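Local coordinates for protein putative enoyl-CoA hydratase/isomerase (Mycobacterium abscessus, PDB 4MI2) that is a member of the enoyl-CoA hydratase/isomerase family that probably isomerises a coenzyme A thioester in phenylacetate degradation, at residues B[21-26]-B[34-39]. Numbering follows the deposited sequence.
Sequences IVLDRP and RTMKTE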
ATOM      1  N   ILE B  21     -22.496   5.423  18.573  1.00 20.51           N
ATOM      2  CA  ILE B  21     -21.803   4.703  19.637  1.00 20.50           C
ATOM      3  C   ILE B  21     -20.847   5.690  20.308  1.00 20.52           C
ATOM      4  O   ILE B  21     -19.917   6.189  19.669  1.00 20.31           O
ATOM      5  CB  ILE B  21     -21.011   3.495  19.087  1.00 20.71           C
ATOM      6  CG1 ILE B  21     -21.943   2.544  18.320  1.00 20.98           C
ATOM      7  CG2 ILE B  21     -20.296   2.747  20.220  1.00 20.59           C
ATOM      8  CD1 ILE B  21     -21.237   1.357  17.688  1.00 21.01           C
ATOM      9  N   VAL B  22     -21.087   6.000  21.582  1.00 20.80           N
ATOM     10  CA  VAL B  22     -20.251   6.960  22.297  1.00 20.86           C
ATOM     11  C   VAL B  22     -19.554   6.312  23.487  1.00 21.25           C
ATOM     12  O   VAL B  22     -20.206   5.764  24.386  1.00 21.49           O
ATOM     13  CB  VAL B  22     -21.056   8.186  22.792  1.00 21.20           C
ATOM     14  CG1 VAL B  22     -20.114   9.265  23.338  1.00 21.01           C
ATOM     15  CG2 VAL B  22     -21.930   8.741  21.669  1.00 21.13           C
ATOM     16  N   LEU B  23     -18.223   6.394  23.487  1.00 21.22           N
ATOM     17  CA  LEU B  23     -17.425   6.016  24.649  1.00 21.41           C
ATOM     18  C   LEU B  23     -17.651   7.092  25.706  1.00 21.76           C
ATOM     19  O   LEU B  23     -17.448   8.274  25.436  1.00 21.83           O
ATOM     20  CB  LEU B  23     -15.935   5.921  24.281  1.00 21.19           C
ATOM     21  CG  LEU B  23     -15.589   5.062  23.061  1.00 20.84           C
ATOM     22  CD1 LEU B  23     -14.085   4.981  22.872  1.00 20.72           C
ATOM     23  CD2 LEU B  23     -16.184   3.668  23.177  1.00 21.06           C
ATOM     24  N   ASP B  24     -18.096   6.685  26.893  1.00 22.41           N
ATOM     25  CA  ASP B  24     -18.560   7.625  27.910  1.00 22.96           C
ATOM     26  C   ASP B  24     -17.991   7.291  29.290  1.00 23.42           C
ATOM     27  O   ASP B  24     -18.714   7.126  30.266  1.00 24.08           O
ATOM     28  CB  ASP B  24     -20.091   7.630  27.931  1.00 23.42           C
ATOM     29  CG  ASP B  24     -20.682   8.883  28.565  1.00 23.89           C
ATOM     30  OD1 ASP B  24     -19.979   9.900  28.757  1.00 24.39           O
ATOM     31  OD2 ASP B  24     -21.889   8.855  28.847  1.00 24.51           O
ATOM     32  N   ARG B  25     -16.671   7.203  29.345  1.00 23.38           N
ATOM     33  CA  ARG B  25     -15.942   7.074  30.589  1.00 23.81           C
ATOM     34  C   ARG B  25     -14.880   8.185  30.611  1.00 23.97           C
ATOM     35  O   ARG B  25     -13.686   7.908  30.748  1.00 23.61           O
ATOM     36  CB  ARG B  25     -15.315   5.681  30.665  1.00 23.69           C
ATOM     37  CG  ARG B  25     -14.919   5.258  32.060  1.00 24.33           C
ATOM     38  CD  ARG B  25     -14.086   3.981  32.058  1.00 24.35           C
ATOM     39  NE  ARG B  25     -13.530   3.724  33.387  1.00 24.95           N
ATOM     40  CZ  ARG B  25     -12.430   3.022  33.638  1.00 25.27           C
ATOM     41  NH1 ARG B  25     -11.719   2.476  32.648  1.00 25.04           N
ATOM     42  NH2 ARG B  25     -12.030   2.863  34.896  1.00 25.88           N
ATOM     43  N   PRO B  26     -15.319   9.455  30.464  1.00 24.31           N
ATOM     44  CA  PRO B  26     -14.381  10.578  30.327  1.00 24.93           C
ATOM     45  C   PRO B  26     -13.402  10.721  31.490  1.00 26.14           C
ATOM     46  O   PRO B  26     -12.281  11.168  31.284  1.00 26.45           O
ATOM     47  CB  PRO B  26     -15.296  11.806  30.256  1.00 24.97           C
ATOM     48  CG  PRO B  26     -16.593  11.370  30.857  1.00 25.02           C
ATOM     49  CD  PRO B  26     -16.717   9.920  30.494  1.00 24.53           C
ATOM     50  N   ARG B  34     -13.457  -3.930  31.755  1.00 25.66           N
ATOM     51  CA  ARG B  34     -14.333  -5.032  31.332  1.00 26.87           C
ATOM     52  C   ARG B  34     -15.746  -4.561  30.961  1.00 26.89           C
ATOM     53  O   ARG B  34     -16.295  -4.988  29.948  1.00 27.03           O
ATOM     54  CB  ARG B  34     -14.401  -6.126  32.412  1.00 28.42           C
ATOM     55  CG  ARG B  34     -13.190  -7.043  32.409  1.00 29.35           C
ATOM     56  CD  ARG B  34     -13.360  -8.202  33.374  1.00 31.22           C
ATOM     57  NE  ARG B  34     -13.350  -7.705  34.746  1.00 32.82           N
ATOM     58  CZ  ARG B  34     -12.252  -7.473  35.468  1.00 33.55           C
ATOM     59  NH1 ARG B  34     -12.367  -7.006  36.707  1.00 34.65           N
ATOM     60  NH2 ARG B  34     -11.043  -7.705  34.966  1.00 33.35           N
ATOM     61  N   THR B  35     -16.317  -3.687  31.783  1.00 27.18           N
ATOM     62  CA  THR B  35     -17.646  -3.119  31.547  1.00 27.58           C
ATOM     63  C   THR B  35     -17.698  -2.376  30.222  1.00 27.07           C
ATOM     64  O   THR B  35     -18.619  -2.556  29.435  1.00 27.37           O
ATOM     65  CB  THR B  35     -18.028  -2.126  32.662  1.00 27.75           C
ATOM     66  OG1 THR B  35     -18.013  -2.806  33.915  1.00 28.63           O
ATOM     67  CG2 THR B  35     -19.409  -1.532  32.430  1.00 27.78           C
ATOM     68  N   MET B  36     -16.700  -1.540  29.996  1.00 26.82           N
ATOM     69  CA  MET B  36     -16.583  -0.778  28.770  1.00 26.65           C
ATOM     70  C   MET B  36     -16.472  -1.678  27.528  1.00 25.42           C
ATOM     71  O   MET B  36     -17.091  -1.412  26.502  1.00 24.56           O
ATOM     72  CB  MET B  36     -15.350   0.092  28.869  1.00 27.94           C
ATOM     73  CG  MET B  36     -15.297   1.192  27.849  1.00 29.57           C
ATOM     74  SD  MET B  36     -15.860   2.747  28.549  1.00 32.77           S
ATOM     75  CE  MET B  36     -15.307   3.829  27.238  1.00 30.77           C
ATOM     76  N   LYS B  37     -15.665  -2.731  27.633  1.00 24.80           N
ATOM     77  CA  LYS B  37     -15.433  -3.667  26.524  1.00 24.01           C
ATOM     78  C   LYS B  37     -16.674  -4.489  26.186  1.00 23.95           C
ATOM     79  O   LYS B  37     -17.009  -4.670  25.014  1.00 23.22           O
ATOM     80  CB  LYS B  37     -14.259  -4.593  26.851  1.00 23.98           C
ATOM     81  CG  LYS B  37     -12.917  -3.867  26.793  1.00 23.75           C
ATOM     82  CD  LYS B  37     -11.729  -4.751  27.129  1.00 23.72           C
ATOM     83  CE  LYS B  37     -11.513  -4.891  28.623  1.00 24.21           C
ATOM     84  NZ  LYS B  37     -10.107  -5.291  28.918  1.00 24.40           N
ATOM     85  N   THR B  38     -17.343  -4.981  27.222  1.00 23.39           N
ATOM     86  CA  THR B  38     -18.582  -5.737  27.062  1.00 23.92           C
ATOM     87  C   THR B  38     -19.690  -4.881  26.436  1.00 23.57           C
ATOM     88  O   THR B  38     -20.402  -5.343  25.551  1.00 23.48           O
ATOM     89  CB  THR B  38     -19.039  -6.311  28.423  1.00 24.74           C
ATOM     90  OG1 THR B  38     -18.088  -7.295  28.856  1.00 25.21           O
ATOM     91  CG2 THR B  38     -20.404  -6.962  28.319  1.00 25.24           C
ATOM     92  N   GLU B  39     -19.824  -3.635  26.891  1.00 23.16           N
ATOM     93  CA  GLU B  39     -20.874  -2.757  26.386  1.00 23.12           C
ATOM     94  C   GLU B  39     -20.555  -2.281  24.962  1.00 22.05           C
ATOM     95  O   GLU B  39     -21.457  -2.113  24.138  1.00 21.75           O
ATOM     96  CB  GLU B  39     -21.103  -1.573  27.336  1.00 23.90           C
ATOM     97  CG  GLU B  39     -21.743  -1.954  28.674  1.00 24.80           C
ATOM     98  CD  GLU B  39     -22.070  -0.751  29.558  1.00 25.75           C
ATOM     99  OE1 GLU B  39     -21.849   0.408  29.142  1.00 26.35           O
ATOM    100  OE2 GLU B  39     -22.558  -0.955  30.692  1.00 26.74           O
TER
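Met36, in the first turn of helix 34-49, lays its thioether against the side chains of Leu23 and Arg25 and the backbone N of Asp24, where strand 18-23 runs out into a loop. Its CG stands anti to the backbone N (chi1 -165°), and a bend at chi2 (98°) turns the end of the chain onto residues 23-25. The terminal methyl does most of the touching: Met36 CE lies 3.7 Å from Leu23 CB, meeting the root of that side chain, with Leu23 CD2 a looser neighbour at 4.2 Å. The two side chains cross at about a right angle. Met36 CE also comes within 4.0 Å of Asp24 N. Arg25 is met mainly by the sulfur, Met36 SD lying 3.7 Å from Arg25 CB and 4.1 Å from Arg25 CD, with Met36 CE also near Arg25 CB; the methionine chain lies at an oblique angle to the extended aliphatic part of Arg25. The guanidinium continues past the methionine to the carbonyl of Ala31 and a salt bridge with Asp70. Asn30, which also touches Met36, accepts a hydrogen bond from Arg25 N. The pairing joins the first strand and the helix of the beta-alpha-beta unit 18-23, 34-49, 55-60 of this crotonase-like fold. Across the two segments the attraction is apolar, van der Waals contact through one thioether, while the polar end of Arg25 is secured separately by the connecting loop and Asp70.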